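Local coordinates for protein geranylgeranyl pyrophosphate synthase (Geoglobus acetivorans, PDB 5JFQ) that builds geranylgeranyl diphosphate, with some farnesyl diphosphate, by magnesium-dependent addition of isopentenyl diphosphate units to dimethylallyl diphosphate, at residues B[55-60]-B[304-309]. Residues are numbered along the deposited sequence; the frame is centred on the assembly and turned at random.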
# COMPACT_ATOMS: atom_id res chain seq x y z
N SER B 55 1.08 1.20 25.96
CA SER B 55 1.86 -0.03 26.01
C SER B 55 3.34 0.28 26.21
O SER B 55 4.02 -0.42 26.97
CB SER B 55 1.66 -0.84 24.73
OG SER B 55 2.62 -1.87 24.62
N ALA B 56 3.84 1.32 25.54
CA ALA B 56 5.24 1.69 25.72
C ALA B 56 5.52 2.04 27.17
O ALA B 56 6.45 1.49 27.78
CB ALA B 56 5.58 2.87 24.81
N GLU B 57 4.71 2.92 27.74
CA GLU B 57 4.91 3.32 29.13
C GLU B 57 4.71 2.16 30.09
O GLU B 57 5.42 2.06 31.09
CB GLU B 57 3.98 4.47 29.48
CG GLU B 57 4.30 5.09 30.80
CD GLU B 57 3.34 6.19 31.13
OE1 GLU B 57 3.80 7.24 31.64
OE2 GLU B 57 2.14 6.01 30.85
N ALA B 58 3.76 1.27 29.79
CA ALA B 58 3.61 0.06 30.59
C ALA B 58 4.87 -0.78 30.56
O ALA B 58 5.21 -1.44 31.55
CB ALA B 58 2.42 -0.76 30.11
N LEU B 59 5.58 -0.80 29.43
CA LEU B 59 6.87 -1.47 29.41
C LEU B 59 7.94 -0.68 30.13
O LEU B 59 9.10 -1.11 30.16
CB LEU B 59 7.30 -1.74 27.97
CG LEU B 59 6.42 -2.81 27.34
CD1 LEU B 59 6.75 -2.99 25.88
CD2 LEU B 59 6.60 -4.11 28.09
N GLY B 60 7.56 0.45 30.71
CA GLY B 60 8.52 1.30 31.37
C GLY B 60 9.51 1.85 30.38
O GLY B 60 10.72 1.84 30.65
N SER B 304 1.22 -1.16 37.18
CA SER B 304 1.59 0.18 36.77
C SER B 304 0.33 1.01 36.56
O SER B 304 -0.73 0.45 36.26
CB SER B 304 2.40 0.15 35.48
OG SER B 304 2.20 1.32 34.70
N PRO B 305 0.40 2.33 36.70
CA PRO B 305 -0.72 3.16 36.24
C PRO B 305 -1.04 2.92 34.78
O PRO B 305 -2.22 2.85 34.41
CB PRO B 305 -0.23 4.59 36.49
CG PRO B 305 0.79 4.45 37.57
CD PRO B 305 1.46 3.13 37.34
N SER B 306 -0.01 2.73 33.96
CA SER B 306 -0.20 2.46 32.54
C SER B 306 -0.88 1.11 32.32
O SER B 306 -1.82 1.01 31.53
CB SER B 306 1.14 2.52 31.82
OG SER B 306 1.82 3.72 32.14
N ARG B 307 -0.41 0.07 33.00
CA ARG B 307 -0.98 -1.26 32.79
C ARG B 307 -2.48 -1.26 33.10
O ARG B 307 -3.28 -1.81 32.33
CB ARG B 307 -0.26 -2.31 33.64
CG ARG B 307 -0.55 -3.76 33.23
CD ARG B 307 -0.20 -4.76 34.33
NE ARG B 307 -1.37 -5.24 35.07
CZ ARG B 307 -1.87 -4.66 36.16
NH1 ARG B 307 -1.33 -3.56 36.67
NH2 ARG B 307 -2.95 -5.18 36.75
N ASN B 308 -2.87 -0.64 34.21
CA ASN B 308 -4.28 -0.54 34.53
C ASN B 308 -5.01 0.38 33.57
O ASN B 308 -6.24 0.28 33.44
CB ASN B 308 -4.47 -0.06 35.97
CG ASN B 308 -3.83 -0.99 36.98
OD1 ASN B 308 -3.88 -2.21 36.84
ND2 ASN B 308 -3.23 -0.41 38.01
N TYR B 309 -4.29 1.28 32.90
CA TYR B 309 -4.94 2.12 31.90
C TYR B 309 -5.35 1.30 30.68
O TYR B 309 -6.47 1.44 30.17
CB TYR B 309 -4.01 3.27 31.53
CG TYR B 309 -3.96 4.35 32.59
CD1 TYR B 309 -5.00 4.50 33.50
CD2 TYR B 309 -2.89 5.24 32.67
CE1 TYR B 309 -4.97 5.50 34.47
CE2 TYR B 309 -2.85 6.24 33.63
CZ TYR B 309 -3.89 6.36 34.52
OH TYR B 309 -3.85 7.35 35.47
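The hydroxyl of Ser306 meets the carboxylate of Glu57 from above the carboxylate plane: Ser306 OG donates to Glu57 OE2 at 2.6 Å from a position 52° out of that plane. Two other flat groups lie within 304-309 itself, where Pro305 C sits on one face of the Tyr309 ring, offset toward its rim, and Ser304 N lies in plane at the edge of the Arg307 guanidinium. In Glu57, CG anti to the backbone N (chi1 -170°) and an extended chain beyond it carry the carboxylate across to Ser306. An alanine here, lacking the carboxylate, would probably leave the Ser306 hydroxyl without this acceptor and Arg12 without its long, weak ion pair. Beside the polar link, Ser306 CB packs against the last turn of helix 47-58, 3.5 Å from Ala58 N and 3.9 Å from Ala58 CB. In this mainly alpha-helical polyprenyl synthase fold the contact joins the C-terminal end of helix 47-58 to the start of helix 305-316, away from the annotated substrate and metal sites. Both helix ends are capped: Gly60, at positive phi, ends helix 47-58 in a Schellman motif, and Gly60 N to Glu57 O (2.7 Å) is one bond back into the last turn, whereas Ser304 is the N-cap, its OG weakly accepting from Ser306 N (2.7 Å) and Arg307 N (3.4 Å). Behind the contact, Leu59 packs on helices 165-190 and 195-221, and Ser55 OG is hydrogen-bonded to Ala184 O.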